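Local coordinates for uncharacterized conserved protein (Methanococcus maripaludis S2, PDB 3C2Q) that catalyses the conversion of L-ornithine to L-proline with release of ammonia, using NAD(+) as cofactor, at residues G136-H148 with Y163-D177. Sequence-based numbering, arbitrary orientation.
Sequences GGIAIVGGPAIIH and YIQAILAGNALATHD
Ile140 and Leu168 sit in neighbouring parallel strands, 138-142 and 166-170, of the six-stranded sheet of the Rossmann fold. Ile140 N gives to Ala166 O at 2.9 Å, its carbonyl takes the amide of Leu168, and Leu168 O in turn accepts from Gly142 N. On its other edge strand 138-142 bonds to strand 276-280, where Ala139 and Val141 pair with Met276 and Ile278.

At the start of the pairing a side chain stands in for backbone. Gln165, its chain bent at chi2 (62°), folds back so that OE1 takes the N-H of Ile138 on a lone pair at 2.9 Å, while its own N gives to Ile138 O; NE2 is held by Gly162 O. With an alanine here, Ile138 N would probably be left without this acceptor, and the start of the strand pairing without its side-chain tie. OE1 also lies 3.3 Å from Gly137 CA, where a side chain would clash.

On the face that carries Ile140 and Ile167, Ile164 CD1 meets Ile140 CG1 at 3.7 Å. Past the strand ends, Leu173 CD1 packs against Ile147 CG1, and Pro144 CG rests on Ala172 CB. Asn171 and Ala172, beginning the helix after Gly170, probably bind NAD(+), as in relatives. A water lies between Gly142 O and Gly170 N; it takes a weak bond from Gly170 N, and its very short approach to Gly142 O is doubtful.

His148 and His176 close the far end in a T-shaped stack, planes at 70°, with ND1 of each engaged by Ser186 and Glu179 respectively; His148 CE1 points onto the His176 face, 3.6 Å from His176 CD2.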
# COMPACT_ATOMS: atom_id res chain seq x y z
N GLY B 136 -22.38 -10.55 -26.02
CA GLY B 136 -21.22 -9.79 -25.51
C GLY B 136 -21.58 -8.99 -24.27
O GLY B 136 -22.07 -9.52 -23.28
N GLY B 137 -21.37 -7.69 -24.30
CA GLY B 137 -21.76 -6.90 -23.17
C GLY B 137 -20.71 -6.89 -22.06
O GLY B 137 -19.58 -7.31 -22.25
N ILE B 138 -21.09 -6.36 -20.91
CA ILE B 138 -20.14 -6.02 -19.85
C ILE B 138 -20.58 -6.72 -18.57
O ILE B 138 -21.76 -6.68 -18.23
CB ILE B 138 -20.11 -4.49 -19.58
CG1 ILE B 138 -19.65 -3.74 -20.84
CG2 ILE B 138 -19.20 -4.16 -18.32
CD1 ILE B 138 -19.67 -2.18 -20.75
N ALA B 139 -19.63 -7.33 -17.87
CA ALA B 139 -19.90 -7.80 -16.51
C ALA B 139 -19.11 -6.95 -15.50
O ALA B 139 -17.98 -6.52 -15.78
CB ALA B 139 -19.53 -9.28 -16.35
N ILE B 140 -19.72 -6.73 -14.34
CA ILE B 140 -19.07 -6.04 -13.21
C ILE B 140 -18.79 -7.05 -12.14
O ILE B 140 -19.66 -7.89 -11.78
CB ILE B 140 -19.98 -4.93 -12.58
CG1 ILE B 140 -20.32 -3.83 -13.60
CG2 ILE B 140 -19.38 -4.34 -11.28
CD1 ILE B 140 -19.12 -3.10 -14.24
N VAL B 141 -17.59 -6.97 -11.60
CA VAL B 141 -17.23 -7.77 -10.45
C VAL B 141 -16.99 -6.74 -9.34
O VAL B 141 -16.21 -5.80 -9.54
CB VAL B 141 -15.93 -8.59 -10.76
CG1 VAL B 141 -15.48 -9.38 -9.59
CG2 VAL B 141 -16.15 -9.54 -11.96
N GLY B 142 -17.65 -6.88 -8.19
CA GLY B 142 -17.58 -5.78 -7.23
C GLY B 142 -17.52 -6.17 -5.78
O GLY B 142 -18.05 -7.23 -5.39
N GLY B 143 -16.86 -5.34 -4.97
CA GLY B 143 -16.84 -5.56 -3.52
C GLY B 143 -17.58 -4.45 -2.79
O GLY B 143 -17.92 -3.43 -3.40
N PRO B 144 -17.82 -4.63 -1.49
CA PRO B 144 -18.65 -3.68 -0.76
C PRO B 144 -18.07 -2.27 -0.65
O PRO B 144 -18.82 -1.35 -0.33
CB PRO B 144 -18.76 -4.32 0.63
CG PRO B 144 -17.54 -5.19 0.76
CD PRO B 144 -17.34 -5.73 -0.63
N ALA B 145 -16.77 -2.08 -0.92
CA ALA B 145 -16.22 -0.72 -0.91
C ALA B 145 -16.86 0.21 -1.91
O ALA B 145 -16.83 1.44 -1.73
CB ALA B 145 -14.66 -0.72 -1.10
N ILE B 146 -17.45 -0.35 -2.96
CA ILE B 146 -18.23 0.43 -3.91
C ILE B 146 -19.26 1.22 -3.12
O ILE B 146 -19.46 2.40 -3.38
CB ILE B 146 -18.96 -0.47 -4.95
CG1 ILE B 146 -17.95 -1.11 -5.92
CG2 ILE B 146 -20.00 0.37 -5.77
CD1 ILE B 146 -18.59 -2.31 -6.67
N ILE B 147 -19.90 0.54 -2.17
CA ILE B 147 -20.98 1.17 -1.39
C ILE B 147 -20.41 2.10 -0.32
O ILE B 147 -20.84 3.26 -0.18
CB ILE B 147 -21.95 0.12 -0.71
CG1 ILE B 147 -22.36 -0.98 -1.69
CG2 ILE B 147 -23.20 0.84 -0.15
CD1 ILE B 147 -22.96 -0.45 -3.06
N HIS B 148 -19.41 1.60 0.42
CA HIS B 148 -18.82 2.40 1.48
C HIS B 148 -18.27 3.72 1.00
O HIS B 148 -18.32 4.69 1.75
CB HIS B 148 -17.67 1.66 2.20
CG HIS B 148 -18.04 0.29 2.68
ND1 HIS B 148 -19.32 -0.05 3.09
CD2 HIS B 148 -17.29 -0.83 2.80
CE1 HIS B 148 -19.34 -1.32 3.44
NE2 HIS B 148 -18.12 -1.82 3.29
N TYR B 163 -25.87 -0.44 -19.40
CA TYR B 163 -24.44 -0.75 -19.62
C TYR B 163 -23.98 -2.11 -19.08
O TYR B 163 -22.96 -2.65 -19.51
CB TYR B 163 -23.52 0.34 -19.03
CG TYR B 163 -23.58 1.64 -19.77
CD1 TYR B 163 -22.81 1.86 -20.91
CD2 TYR B 163 -24.41 2.64 -19.33
CE1 TYR B 163 -22.89 3.07 -21.60
CE2 TYR B 163 -24.49 3.86 -20.00
CZ TYR B 163 -23.73 4.06 -21.12
OH TYR B 163 -23.84 5.30 -21.76
N ILE B 164 -24.73 -2.67 -18.14
CA ILE B 164 -24.27 -3.81 -17.36
C ILE B 164 -25.10 -5.05 -17.64
O ILE B 164 -26.28 -5.04 -17.36
CB ILE B 164 -24.36 -3.49 -15.82
CG1 ILE B 164 -23.67 -2.14 -15.46
CG2 ILE B 164 -23.83 -4.64 -14.99
CD1 ILE B 164 -22.31 -1.98 -16.05
N GLN B 165 -24.48 -6.14 -18.12
CA GLN B 165 -25.21 -7.39 -18.41
C GLN B 165 -25.08 -8.49 -17.34
O GLN B 165 -25.77 -9.51 -17.38
CB GLN B 165 -24.83 -7.92 -19.80
CG GLN B 165 -25.43 -7.11 -20.97
CD GLN B 165 -25.00 -5.64 -21.03
OE1 GLN B 165 -23.81 -5.33 -21.19
NE2 GLN B 165 -25.96 -4.73 -20.90
N ALA B 166 -24.21 -8.27 -16.35
CA ALA B 166 -24.09 -9.21 -15.26
C ALA B 166 -23.34 -8.56 -14.11
O ALA B 166 -22.48 -7.71 -14.35
CB ALA B 166 -23.34 -10.53 -15.71
N ILE B 167 -23.65 -9.01 -12.89
CA ILE B 167 -22.89 -8.61 -11.68
C ILE B 167 -22.50 -9.83 -10.86
O ILE B 167 -23.34 -10.65 -10.50
CB ILE B 167 -23.69 -7.63 -10.76
CG1 ILE B 167 -23.93 -6.30 -11.50
CG2 ILE B 167 -22.90 -7.38 -9.42
CD1 ILE B 167 -24.59 -5.21 -10.64
N LEU B 168 -21.20 -9.96 -10.59
CA LEU B 168 -20.70 -11.01 -9.74
C LEU B 168 -20.18 -10.34 -8.47
O LEU B 168 -19.42 -9.38 -8.56
CB LEU B 168 -19.55 -11.73 -10.44
CG LEU B 168 -19.84 -12.20 -11.87
CD1 LEU B 168 -18.64 -12.96 -12.40
CD2 LEU B 168 -21.08 -13.09 -11.88
N ALA B 169 -20.60 -10.82 -7.31
CA ALA B 169 -20.25 -10.14 -6.06
C ALA B 169 -20.49 -11.14 -4.95
O ALA B 169 -20.65 -12.34 -5.23
CB ALA B 169 -21.09 -8.85 -5.89
N GLY B 170 -20.47 -10.66 -3.71
CA GLY B 170 -20.77 -11.47 -2.54
C GLY B 170 -21.94 -10.88 -1.78
O GLY B 170 -22.55 -9.91 -2.21
N ASN B 171 -22.19 -11.45 -0.60
CA ASN B 171 -23.24 -11.02 0.30
C ASN B 171 -23.02 -9.58 0.73
O ASN B 171 -23.97 -8.83 0.89
CB ASN B 171 -23.24 -11.90 1.57
CG ASN B 171 -24.49 -11.69 2.44
OD1 ASN B 171 -25.58 -11.95 2.00
ND2 ASN B 171 -24.31 -11.25 3.68
N ALA B 172 -21.75 -9.22 0.95
CA ALA B 172 -21.46 -7.88 1.49
C ALA B 172 -21.85 -6.76 0.52
O ALA B 172 -22.49 -5.79 0.94
CB ALA B 172 -19.99 -7.75 1.97
N LEU B 173 -21.50 -6.90 -0.76
CA LEU B 173 -21.93 -5.91 -1.73
C LEU B 173 -23.48 -5.75 -1.76
O LEU B 173 -24.01 -4.64 -1.67
CB LEU B 173 -21.44 -6.23 -3.14
CG LEU B 173 -22.01 -5.22 -4.17
CD1 LEU B 173 -21.42 -3.81 -3.97
CD2 LEU B 173 -21.79 -5.62 -5.57
N ALA B 174 -24.17 -6.87 -1.95
CA ALA B 174 -25.64 -6.83 -2.03
C ALA B 174 -26.28 -6.29 -0.78
O ALA B 174 -27.19 -5.45 -0.86
CB ALA B 174 -26.21 -8.22 -2.37
N THR B 175 -25.81 -6.74 0.38
CA THR B 175 -26.47 -6.35 1.63
C THR B 175 -26.18 -4.90 2.03
O THR B 175 -27.05 -4.25 2.59
CB THR B 175 -26.21 -7.31 2.83
OG1 THR B 175 -24.80 -7.32 3.15
CG2 THR B 175 -26.70 -8.73 2.49
N HIS B 176 -24.97 -4.39 1.73
CA HIS B 176 -24.72 -2.95 1.95
C HIS B 176 -25.42 -2.04 0.95
O HIS B 176 -25.84 -0.94 1.33
CB HIS B 176 -23.22 -2.60 2.08
CG HIS B 176 -22.58 -3.18 3.32
ND1 HIS B 176 -22.97 -2.82 4.60
CD2 HIS B 176 -21.59 -4.09 3.47
CE1 HIS B 176 -22.23 -3.48 5.48
NE2 HIS B 176 -21.40 -4.27 4.81
N ASP B 177 -25.52 -2.48 -0.30
CA ASP B 177 -26.35 -1.78 -1.29
C ASP B 177 -27.78 -1.66 -0.72
O ASP B 177 -28.40 -0.58 -0.74
CB ASP B 177 -26.36 -2.53 -2.62
CG ASP B 177 -27.40 -1.97 -3.63
OD1 ASP B 177 -27.29 -0.78 -4.07
OD2 ASP B 177 -28.31 -2.73 -4.01
O HOH W 1 -18.11 -8.77 -3.41